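Local coordinates for Cro protein (PDB 3BD1) that probably binds operator DNA through a helix-turn-helix motif and acts as a prophage-encoded transcription factor of the Cro family, at residues I6-L11 and S15-S20; L21-R24 and N30-A33; E40-I45 and E57-V62. One frame throughout, in Å; residues are numbered along the deposited sequence. Where two conformers were deposited one is given.

Contact 1 (I6-L11 and S15-S20); sequences IAINKL and SALAAS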
ATOM      1  N   ILE A   6      -1.306   0.284  -7.496  1.00 13.95           N
ATOM      2  CA  ILE A   6      -0.270  -0.546  -8.110  1.00 12.60           C
ATOM      3  C   ILE A   6       1.089   0.095  -7.860  1.00 11.37           C
ATOM      4  O   ILE A   6       2.050  -0.619  -7.543  1.00 13.47           O
ATOM      5  CB  ILE A   6      -0.506  -0.740  -9.617  1.00 14.67           C
ATOM      6  CG1 ILE A   6      -1.842  -1.462  -9.863  1.00 16.42           C
ATOM      7  CG2 ILE A   6       0.644  -1.482 -10.288  1.00 16.89           C
ATOM      8  CD1 ILE A   6      -2.284  -1.550 -11.319  1.00 20.82           C
ATOM      9  N   ALA A   7       1.179   1.416  -8.015  1.00 11.60           N
ATOM     10  CA  ALA A   7       2.443   2.119  -7.752  1.00 11.53           C
ATOM     11  C   ALA A   7       2.901   1.994  -6.303  1.00 10.92           C
ATOM     12  O   ALA A   7       4.080   1.755  -5.991  1.00 13.08           O
ATOM     13  CB  ALA A   7       2.320   3.588  -8.139  1.00 13.20           C
ATOM     14  N   ILE A   8       1.969   2.163  -5.363  1.00 12.07           N
ATOM     15  CA  ILE A   8       2.292   2.025  -3.943  1.00 11.85           C
ATOM     16  C   ILE A   8       2.799   0.624  -3.650  1.00 11.49           C
ATOM     17  O   ILE A   8       3.795   0.451  -2.946  1.00 13.50           O
ATOM     18  CB  ILE A   8       1.058   2.363  -3.042  1.00 12.59           C
ATOM     19  CG1 ILE A   8       0.710   3.851  -3.137  1.00 14.78           C
ATOM     20  CG2 ILE A   8       1.240   1.905  -1.611  1.00 15.27           C
ATOM     21  CD1 ILE A   8      -0.668   4.254  -2.579  1.00 15.99           C
ATOM     22  N   ASN A   9       2.132  -0.380  -4.196  1.00 11.97           N
ATOM     23  CA  ASN A   9       2.525  -1.759  -3.965  1.00 11.56           C
ATOM     24  C   ASN A   9       3.863  -2.095  -4.611  1.00 11.14           C
ATOM     25  O   ASN A   9       4.608  -2.890  -4.052  1.00 12.20           O
ATOM     26  CB  ASN A   9       1.440  -2.720  -4.417  1.00 13.09           C
ATOM     27  CG  ASN A   9       0.261  -2.755  -3.460  1.00 15.60           C
ATOM     28  OD1 ASN A   9       0.424  -2.431  -2.277  1.00 15.65           O
ATOM     29  ND2 ASN A   9      -0.915  -3.139  -3.942  1.00 19.81           N
ATOM     30  N   LYS A  10       4.161  -1.453  -5.737  1.00 11.76           N
ATOM     31  CA  LYS A  10       5.442  -1.726  -6.413  1.00 10.92           C
ATOM     32  C   LYS A  10       6.598  -1.283  -5.540  1.00 11.50           C
ATOM     33  O   LYS A  10       7.593  -2.010  -5.417  1.00 13.51           O
ATOM     34  CB  LYS A  10       5.478  -1.055  -7.777  1.00 11.80           C
ATOM     35  CG  LYS A  10       6.757  -1.284  -8.515  1.00 12.50           C
ATOM     36  CD  LYS A  10       6.907  -2.772  -8.808  1.00 15.04           C
ATOM     37  CE  LYS A  10       7.897  -3.021  -9.920  1.00 16.66           C
ATOM     38  NZ  LYS A  10       9.241  -2.691  -9.420  1.00 17.73           N
ATOM     39  N   LEU A  11       6.469  -0.093  -4.964  1.00 12.00           N
ATOM     40  CA  LEU A  11       7.492   0.392  -4.032  1.00 12.26           C
ATOM     41  C   LEU A  11       7.424  -0.292  -2.664  1.00 11.93           C
ATOM     42  O   LEU A  11       8.445  -0.440  -1.984  1.00 13.51           O
ATOM     43  CB  LEU A  11       7.401   1.907  -3.893  1.00 13.41           C
ATOM     44  CG  LEU A  11       8.107   2.752  -4.967  1.00 12.19           C
ATOM     45  CD1 LEU A  11       9.635   2.679  -4.776  1.00 14.89           C
ATOM     46  CD2 LEU A  11       7.695   2.367  -6.375  1.00 13.80           C
ATOM     47  N   SER A  15       5.147   5.261   2.254  1.00 14.87           N
ATOM     48  CA  SER A  15       6.402   5.913   2.624  0.50 15.18           C
ATOM     49  C   SER A  15       7.476   5.788   1.541  1.00 13.23           C
ATOM     50  O   SER A  15       8.162   6.766   1.217  1.00 15.19           O
ATOM     51  CB  SER A  15       6.969   5.284   3.887  0.50 16.40           C
ATOM     52  OG  SER A  15       8.150   5.966   4.277  0.50 20.97           O
ATOM     53  N   ALA A  16       7.638   4.575   1.019  1.00 13.06           N
ATOM     54  CA  ALA A  16       8.661   4.312   0.013  1.00 13.62           C
ATOM     55  C   ALA A  16       8.343   5.056  -1.285  1.00 12.30           C
ATOM     56  O   ALA A  16       9.231   5.628  -1.916  1.00 13.41           O
ATOM     57  CB  ALA A  16       8.846   2.825  -0.206  1.00 12.96           C
ATOM     58  N   LEU A  17       7.064   5.055  -1.673  1.00 12.33           N
ATOM     59  CA  LEU A  17       6.702   5.780  -2.894  1.00 12.23           C
ATOM     60  C   LEU A  17       6.928   7.283  -2.706  1.00 13.02           C
ATOM     61  O   LEU A  17       7.480   7.953  -3.577  1.00 13.00           O
ATOM     62  CB  LEU A  17       5.259   5.483  -3.298  1.00 12.26           C
ATOM     63  CG  LEU A  17       4.839   6.117  -4.616  1.00 13.58           C
ATOM     64  CD1 LEU A  17       5.678   5.702  -5.835  1.00 14.82           C
ATOM     65  CD2 LEU A  17       3.348   5.888  -4.873  1.00 13.94           C
ATOM     66  N   ALA A  18       6.494   7.796  -1.560  1.00 13.82           N
ATOM     67  CA  ALA A  18       6.674   9.213  -1.252  1.00 14.12           C
ATOM     68  C   ALA A  18       8.161   9.576  -1.326  1.00 14.89           C
ATOM     69  O   ALA A  18       8.528  10.587  -1.925  1.00 15.25           O
ATOM     70  CB  ALA A  18       6.064   9.522   0.097  1.00 16.40           C
ATOM     71  N   ALA A  19       9.003   8.738  -0.720  1.00 13.62           N
ATOM     72  CA  ALA A  19      10.439   8.963  -0.713  1.00 13.55           C
ATOM     73  C   ALA A  19      10.977   9.006  -2.137  1.00 13.67           C
ATOM     74  O   ALA A  19      11.773   9.865  -2.507  1.00 14.76           O
ATOM     75  CB  ALA A  19      11.158   7.904   0.114  1.00 15.47           C
ATOM     76  N   SER A  20      10.543   8.054  -2.960  1.00 13.04           N
ATOM     77  CA  SER A  20      11.008   7.943  -4.335  0.50 12.36           C
ATOM     78  C   SER A  20      10.637   9.134  -5.220  1.00 14.21           C
ATOM     79  O   SER A  20      11.294   9.399  -6.239  1.00 15.17           O
ATOM     80  CB  SER A  20      10.485   6.664  -4.990  0.50 12.89           C
ATOM     81  OG  SER A  20       9.107   6.713  -5.337  0.50  8.02           O
TER
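Two consecutive helices meet here through an apolar, mostly buried contact. Segment 6-11 ends helix 3-11, and segment 15-20 belongs to helix 14-21, probably the first helix of the helix-turn-helix. The short segment axes come within 8.3 Å and cross at 94°, close to perpendicular. The backbones are nearest at L11 and L17, whose CA atoms are 5.6 Å apart.

These two leucines carry most of the contact. L17 reaches back along helix 3-11 because its CG is anti to the backbone N (chi1 -176°). Its two methyls then divide the work. CD1 lies 3.9 Å from L11 CG and about as far from L11 CD2. CD2 points to the preceding turn, where it is 3.8 Å from I8 CG1 and also touches A7 CB. The L17 side chain crosses those of both I8 and L11 at about a right angle.

The stem of L11 rests close to the backbone of L17. Its CD1 goes further along helix 14-21 and touches S20 CB at 4.1 Å. A16 meets L11 near the turn, with A16 CB 3.7 Å from L11 O. In the conformer given, S20 OG donates to L17 O, one turn back in its own helix, at 2.7 Å. There the hydroxyl has a local acceptor, though it lies beside CG and CD1 of L11.

I28 of helix 25-34 also packs on I8 and L17, and V48 of helix 42-48 on L17 and S20. L11 and A16 touch L11 and R47 of a second subunit, respectively. The contact is hydrophobic and rests on the fit of methyl and methylene groups between two nearly perpendicular helices.

Contact 2 (L21-R24 and N30-A33); sequences LGVR and NWRA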
ATOM      1  N   LEU A  21       9.579   9.835  -4.830  1.00 14.16           N
ATOM      2  CA  LEU A  21       9.101  10.999  -5.563  1.00 14.65           C
ATOM      3  C   LEU A  21       9.504  12.324  -4.922  1.00 17.90           C
ATOM      4  O   LEU A  21       9.293  13.381  -5.517  1.00 19.24           O
ATOM      5  CB  LEU A  21       7.568  10.946  -5.673  1.00 15.41           C
ATOM      6  CG  LEU A  21       7.023   9.759  -6.451  1.00 16.24           C
ATOM      7  CD1 LEU A  21       5.479   9.751  -6.363  1.00 17.91           C
ATOM      8  CD2 LEU A  21       7.472   9.755  -7.918  1.00 16.57           C
ATOM      9  N   GLY A  22      10.064  12.274  -3.721  1.00 17.03           N
ATOM     10  CA  GLY A  22      10.397  13.500  -2.985  1.00 19.29           C
ATOM     11  C   GLY A  22       9.181  14.297  -2.548  1.00 21.74           C
ATOM     12  O   GLY A  22       9.206  15.544  -2.553  1.00 26.03           O
ATOM     13  N   VAL A  23       8.120  13.571  -2.185  1.00 20.52           N
ATOM     14  CA  VAL A  23       6.915  14.224  -1.677  1.00 22.22           C
ATOM     15  C   VAL A  23       6.588  13.700  -0.284  1.00 22.78           C
ATOM     16  O   VAL A  23       7.149  12.697   0.175  1.00 25.53           O
ATOM     17  CB  VAL A  23       5.695  14.024  -2.617  1.00 23.02           C
ATOM     18  CG1 VAL A  23       6.046  14.615  -3.982  1.00 23.94           C
ATOM     19  CG2 VAL A  23       5.225  12.548  -2.670  1.00 19.59           C
ATOM     20  N   ARG A  24       5.655  14.380   0.379  1.00 27.08           N
ATOM     21  CA  ARG A  24       5.161  13.923   1.673  1.00 28.46           C
ATOM     22  C   ARG A  24       4.163  12.783   1.463  1.00 25.20           C
ATOM     23  O   ARG A  24       3.472  12.719   0.446  1.00 24.12           O
ATOM     24  CB  ARG A  24       4.485  15.085   2.412  1.00 31.84           C
ATOM     25  CG  ARG A  24       5.383  16.311   2.567  1.00 34.86           C
ATOM     26  CD  ARG A  24       6.077  16.348   3.917  1.00 53.35           C
ATOM     27  NE  ARG A  24       5.307  17.091   4.910  0.50 57.42           N
ATOM     28  CZ  ARG A  24       5.284  18.418   5.027  0.50 54.18           C
ATOM     29  NH1 ARG A  24       5.986  19.195   4.214  0.50 62.67           N
ATOM     30  NH2 ARG A  24       4.542  18.975   5.973  0.50 47.23           N
ATOM     31  N   ASN A  30      -3.523  12.110  -0.540  1.00 28.16           N
ATOM     32  CA  ASN A  30      -4.414  13.024  -1.248  1.00 30.20           C
ATOM     33  C   ASN A  30      -4.677  12.634  -2.701  1.00 27.61           C
ATOM     34  O   ASN A  30      -5.832  12.718  -3.140  1.00 31.30           O
ATOM     35  CB  ASN A  30      -3.914  14.466  -1.209  1.00 31.70           C
ATOM     36  CG  ASN A  30      -4.891  15.437  -1.851  1.00 44.42           C
ATOM     37  OD1 ASN A  30      -4.486  16.337  -2.590  1.00 61.99           O
ATOM     38  ND2 ASN A  30      -6.180  15.261  -1.577  1.00 52.63           N
ATOM     39  N   TRP A  31      -3.614  12.233  -3.407  1.00 24.77           N
ATOM     40  CA  TRP A  31      -3.775  11.838  -4.810  1.00 24.53           C
ATOM     41  C   TRP A  31      -4.718  10.643  -4.872  1.00 24.94           C
ATOM     42  O   TRP A  31      -5.611  10.538  -5.720  1.00 29.50           O
ATOM     43  CB  TRP A  31      -2.438  11.461  -5.463  1.00 21.64           C
ATOM     44  CG  TRP A  31      -1.406  12.533  -5.434  1.00 23.48           C
ATOM     45  CD1 TRP A  31      -1.570  13.856  -5.145  1.00 25.31           C
ATOM     46  CD2 TRP A  31      -0.014  12.344  -5.676  1.00 20.29           C
ATOM     47  NE1 TRP A  31      -0.359  14.502  -5.210  1.00 24.41           N
ATOM     48  CE2 TRP A  31       0.618  13.593  -5.538  1.00 19.38           C
ATOM     49  CE3 TRP A  31       0.752  11.232  -6.029  1.00 19.84           C
ATOM     50  CZ2 TRP A  31       1.983  13.762  -5.723  1.00 21.56           C
ATOM     51  CZ3 TRP A  31       2.108  11.407  -6.200  1.00 20.90           C
ATOM     52  CH2 TRP A  31       2.712  12.655  -6.057  1.00 22.68           C
ATOM     53  N   ARG A  32      -4.505   9.727  -3.937  1.00 26.50           N
ATOM     54  CA  ARG A  32      -5.310   8.516  -3.921  1.00 29.21           C
ATOM     55  C   ARG A  32      -6.765   8.858  -3.614  1.00 32.73           C
ATOM     56  O   ARG A  32      -7.656   8.341  -4.293  1.00 34.33           O
ATOM     57  CB  ARG A  32      -4.760   7.483  -2.937  1.00 32.58           C
ATOM     58  CG  ARG A  32      -5.438   6.135  -3.154  1.00 35.51           C
ATOM     59  CD  ARG A  32      -5.140   5.157  -2.053  1.00 35.91           C
ATOM     60  NE  ARG A  32      -5.788   3.885  -2.362  1.00 38.64           N
ATOM     61  CZ  ARG A  32      -7.075   3.573  -2.243  1.00 43.83           C
ATOM     62  NH1 ARG A  32      -7.994   4.426  -1.804  1.00 46.25           N
ATOM     63  NH2 ARG A  32      -7.437   2.346  -2.583  1.00 36.49           N
ATOM     64  N   ALA A  33      -6.990   9.730  -2.631  1.00 32.62           N
ATOM     65  CA  ALA A  33      -8.341  10.110  -2.222  1.00 37.55           C
ATOM     66  C   ALA A  33      -9.124  10.715  -3.380  1.00 38.77           C
ATOM     67  O   ALA A  33     -10.315  10.421  -3.568  1.00 40.13           O
ATOM     68  CB  ALA A  33      -8.316  11.096  -1.056  1.00 37.14           C
TER
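L21 and V23 both touch the six-membered ring of W31, by different routes. L21 CD1 comes to the ring edge, near its plane. It is 3.8 Å from W31 CZ3 and 4.0 Å from W31 CH2. V23 CG2 approaches W31 CH2 obliquely at 4.2 Å, a looser touch. The two methyls therefore meet the far end of the indole, the part most distant from its own backbone. All these contacts are between apolar groups.

The torsions of W31 carry the ring across to the turn. CG is anti to the carbonyl carbon (chi1 -58°), and chi2 of -14° sets the indole so that its benzo end leads toward L21. L21 extends one branch to meet it: chi2 of 174° places CD1 anti to CA, reaching outward.

The backbone of the turn sets the spacing of L21 and V23. G22 has positive phi and ends helix 14-21 in a Schellman motif, with two bonds back into its last turn. The chain is then extended at V23, whose side chain also points to W31. R24 follows at the N-cap position of helix 25-34. This is probably the turn of the helix-turn-helix. Helix 25-34 would be the recognition helix by the usual order of the motif, and W31 is on its buried side.

Further out, L21 also packs against D44, I45 and V48 of helix 42-48, and I28 of helix 25-34 touches both L21 and V23. I45 reaches W31 as well, together with I4 of helix 3-11 and the loop residues V37 and P38. The indole thus lies between the turn that precedes its own helix, the first helix of the chain and helix 42-48.

Contact 3 (E40-I45 and E57-V62); sequences ERCIDI and ELRPDV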
ATOM      1  N   GLU A  40       2.273  16.425 -13.716  1.00 18.51           N
ATOM      2  CA  GLU A  40       3.725  16.624 -13.748  1.00 18.61           C
ATOM      3  C   GLU A  40       4.511  15.596 -12.944  1.00 21.24           C
ATOM      4  O   GLU A  40       5.760  15.628 -12.947  1.00 21.73           O
ATOM      5  CB  GLU A  40       4.088  18.016 -13.260  1.00 20.80           C
ATOM      6  CG  GLU A  40       3.856  18.275 -11.793  1.00 23.27           C
ATOM      7  CD  GLU A  40       2.463  18.734 -11.419  1.00 42.10           C
ATOM      8  OE1 GLU A  40       2.389  19.235 -10.276  1.00 37.78           O
ATOM      9  OE2 GLU A  40       1.502  18.602 -12.219  1.00 33.34           O
ATOM     10  N   ARG A  41       3.796  14.693 -12.280  1.00 18.72           N
ATOM     11  CA  ARG A  41       4.451  13.594 -11.568  1.00 18.38           C
ATOM     12  C   ARG A  41       4.306  12.239 -12.244  1.00 17.79           C
ATOM     13  O   ARG A  41       4.862  11.244 -11.769  1.00 17.74           O
ATOM     14  CB  ARG A  41       4.025  13.517 -10.102  1.00 23.00           C
ATOM     15  CG  ARG A  41       4.328  14.758  -9.231  1.00 26.95           C
ATOM     16  CD  ARG A  41       5.650  15.472  -9.560  1.00 32.04           C
ATOM     17  NE  ARG A  41       6.813  14.621  -9.330  1.00 26.87           N
ATOM     18  CZ  ARG A  41       7.386  14.470  -8.139  1.00 28.38           C
ATOM     19  NH1 ARG A  41       6.920  15.110  -7.073  1.00 32.78           N
ATOM     20  NH2 ARG A  41       8.431  13.672  -8.031  1.00 30.24           N
ATOM     21  N   CYS A  42       3.556  12.173 -13.346  1.00 16.72           N
ATOM     22  CA  CYS A  42       3.302  10.859 -13.950  1.00 15.53           C
ATOM     23  C   CYS A  42       4.576  10.170 -14.479  1.00 15.75           C
ATOM     24  O   CYS A  42       4.747   8.969 -14.228  1.00 15.37           O
ATOM     25  CB  CYS A  42       2.265  10.965 -15.067  1.00 16.79           C
ATOM     26  SG  CYS A  42       0.614  11.299 -14.392  1.00 19.00           S
ATOM     27  N   ILE A  43       5.411  10.896 -15.227  1.00 15.45           N
ATOM     28  CA  ILE A  43       6.664  10.292 -15.708  1.00 15.30           C
ATOM     29  C   ILE A  43       7.499   9.808 -14.530  1.00 14.73           C
ATOM     30  O   ILE A  43       8.090   8.736 -14.594  1.00 14.87           O
ATOM     31  CB  ILE A  43       7.483  11.213 -16.626  1.00 16.86           C
ATOM     32  CG1 ILE A  43       6.803  11.379 -17.982  1.00 19.91           C
ATOM     33  CG2 ILE A  43       8.893  10.658 -16.882  1.00 22.29           C
ATOM     34  CD1 ILE A  43       7.511  12.324 -18.948  1.00 24.88           C
ATOM     35  N   ASP A  44       7.546  10.596 -13.467  1.00 15.03           N
ATOM     36  CA  ASP A  44       8.347  10.217 -12.300  1.00 13.55           C
ATOM     37  C   ASP A  44       7.829   8.901 -11.727  1.00 13.15           C
ATOM     38  O   ASP A  44       8.619   8.040 -11.362  1.00 14.05           O
ATOM     39  CB  ASP A  44       8.286  11.312 -11.246  1.00 16.05           C
ATOM     40  CG  ASP A  44       8.943  12.605 -11.687  1.00 21.64           C
ATOM     41  OD1 ASP A  44       9.902  12.530 -12.483  1.00 23.56           O
ATOM     42  OD2 ASP A  44       8.474  13.663 -11.222  1.00 25.02           O
ATOM     43  N   ILE A  45       6.508   8.766 -11.641  1.00 13.73           N
ATOM     44  CA  ILE A  45       5.931   7.538 -11.099  1.00 12.37           C
ATOM     45  C   ILE A  45       6.242   6.352 -12.014  1.00 11.08           C
ATOM     46  O   ILE A  45       6.591   5.252 -11.544  1.00 11.71           O
ATOM     47  CB  ILE A  45       4.404   7.678 -10.832  1.00 13.31           C
ATOM     48  CG1 ILE A  45       4.134   8.731  -9.743  1.00 15.80           C
ATOM     49  CG2 ILE A  45       3.797   6.302 -10.541  1.00 14.87           C
ATOM     50  CD1 ILE A  45       2.674   9.197  -9.652  1.00 20.25           C
ATOM     51  N   GLU A  57      -1.929   5.112 -17.778  1.00 14.96           N
ATOM     52  CA  GLU A  57      -2.732   4.494 -16.748  1.00 15.88           C
ATOM     53  C   GLU A  57      -3.020   5.458 -15.625  1.00 14.60           C
ATOM     54  O   GLU A  57      -4.088   5.394 -15.004  1.00 17.63           O
ATOM     55  CB  GLU A  57      -2.068   3.224 -16.214  1.00 15.84           C
ATOM     56  CG  GLU A  57      -1.913   2.131 -17.262  1.00 16.59           C
ATOM     57  CD  GLU A  57      -0.974   0.997 -16.910  1.00 21.42           C
ATOM     58  OE1 GLU A  57      -0.014   1.175 -16.168  1.00 20.49           O
ATOM     59  OE2 GLU A  57      -1.151  -0.134 -17.387  1.00 31.51           O
ATOM     60  N   LEU A  58      -2.059   6.341 -15.350  1.00 15.14           N
ATOM     61  CA  LEU A  58      -2.225   7.320 -14.289  1.00 15.27           C
ATOM     62  C   LEU A  58      -3.153   8.459 -14.679  1.00 17.15           C
ATOM     63  O   LEU A  58      -4.008   8.881 -13.904  1.00 17.84           O
ATOM     64  CB  LEU A  58      -0.846   7.849 -13.859  1.00 16.01           C
ATOM     65  CG  LEU A  58       0.072   6.850 -13.147  1.00 16.25           C
ATOM     66  CD1 LEU A  58       1.547   7.331 -13.305  1.00 17.94           C
ATOM     67  CD2 LEU A  58      -0.349   6.655 -11.710  1.00 20.18           C
ATOM     68  N   ARG A  59      -2.991   8.969 -15.892  1.00 15.80           N
ATOM     69  CA  ARG A  59      -3.737  10.140 -16.338  1.00 15.00           C
ATOM     70  C   ARG A  59      -4.123   9.932 -17.790  1.00 16.31           C
ATOM     71  O   ARG A  59      -3.540  10.500 -18.717  1.00 17.21           O
ATOM     72  CB  ARG A  59      -2.977  11.454 -16.119  1.00 16.25           C
ATOM     73  CG  ARG A  59      -2.800  11.857 -14.659  1.00 16.81           C
ATOM     74  CD  ARG A  59      -4.120  12.226 -13.958  1.00 18.11           C
ATOM     75  NE  ARG A  59      -4.813  13.312 -14.647  1.00 18.92           N
ATOM     76  CZ  ARG A  59      -4.555  14.599 -14.448  1.00 20.25           C
ATOM     77  NH1 ARG A  59      -3.634  14.958 -13.562  1.00 20.30           N
ATOM     78  NH2 ARG A  59      -5.199  15.535 -15.121  1.00 22.81           N
ATOM     79  N   PRO A  60      -5.170   9.124 -18.016  1.00 17.11           N
ATOM     80  CA  PRO A  60      -5.614   8.894 -19.381  1.00 17.43           C
ATOM     81  C   PRO A  60      -6.172  10.130 -20.082  1.00 17.18           C
ATOM     82  O   PRO A  60      -6.253  10.118 -21.306  1.00 22.86           O
ATOM     83  CB  PRO A  60      -6.676   7.799 -19.261  1.00 20.15           C
ATOM     84  CG  PRO A  60      -6.942   7.662 -17.863  1.00 23.67           C
ATOM     85  CD  PRO A  60      -5.917   8.343 -17.022  1.00 18.15           C
ATOM     86  N   ASP A  61      -6.550  11.132 -19.298  1.00 18.10           N
ATOM     87  CA  ASP A  61      -6.992  12.416 -19.802  1.00 19.47           C
ATOM     88  C   ASP A  61      -5.854  13.309 -20.288  1.00 19.90           C
ATOM     89  O   ASP A  61      -6.143  14.343 -20.897  1.00 23.72           O
ATOM     90  CB  ASP A  61      -7.769  13.162 -18.720  1.00 21.87           C
ATOM     91  CG  ASP A  61      -7.039  13.340 -17.406  1.00 23.60           C
ATOM     92  OD1 ASP A  61      -6.310  12.426 -16.967  1.00 23.34           O
ATOM     93  OD2 ASP A  61      -7.263  14.415 -16.803  1.00 28.45           O
ATOM     94  N   VAL A  62      -4.604  12.927 -20.006  1.00 18.12           N
ATOM     95  CA  VAL A  62      -3.428  13.711 -20.366  1.00 17.03           C
ATOM     96  C   VAL A  62      -2.594  12.992 -21.431  1.00 17.64           C
ATOM     97  O   VAL A  62      -2.148  13.618 -22.388  1.00 20.25           O
ATOM     98  CB  VAL A  62      -2.579  14.006 -19.103  1.00 17.73           C
ATOM     99  CG1 VAL A  62      -1.224  14.653 -19.481  1.00 18.73           C
ATOM    100  CG2 VAL A  62      -3.370  14.846 -18.113  1.00 18.30           C
TER
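C42 carries SG anti to its carbonyl carbon (chi1 -71°), and this turns the sulfur to the end of helix 55-58. There it lies 3.8 Å from L58 CB and 3.5 Å from R59 CG. L58 has its CG beside the backbone N (chi1 -68°), and its CD1 reaches on toward I45. That methyl is 3.7 Å from I45 CG2 and equally near C42 O. The side chains of L58 and I45 cross obliquely. C42 and L58 also have the nearest pair of CA atoms across the contact.

R59 is the first residue to leave the helical path. Its chain bends at chi2 and chi3, so the methylenes touch C42 while the guanidinium turns to D61. The grip is side-on, with NE to D61 OD1 and NH2 to D61 OD2, both at 2.9 Å. Each bond lies near the guanidinium plane, which should resist rotation of the group. V62 CG2 covers one face, offset toward the rim. NH1 bonds V37 O and a glycerol, probably from the crystallisation liquor.

On the other segment R41 NE binds D44 OD2 at 2.7 Å, in a salt bridge.

C42 also packs on V37, C55 and F63. L58 touches A3 of helix 3-11, and I45 touches A7 of that helix. Across a subunit boundary, V62 of this chain meets F63 of a fourth subunit. The contact thus joins the C-terminal end of helix 55-58 to helix 42-48, with helix 3-11 beside both.

The three contacts follow one another along the chain and join into one small helical core. Contacts 1 and 2 have centres about 10 Å apart and are linked by the end of helix 14-21, where A18 O and V23 N are 3.0 Å apart, a probable hydrogen bond. Contacts 2 and 3 lie about 13 Å apart, between centres. L21 O and R41 NH2, 2.7 Å apart, probably bond. Contacts 1 and 3, about 15 Å apart between centres, fall on opposite sides of the chain's centre, yet A7 CB and I45 CG2 touch at 3.9 Å. I45 thus reaches toward all three contacts. Contact 2 includes part of helix 25-34, the probable DNA-recognition helix.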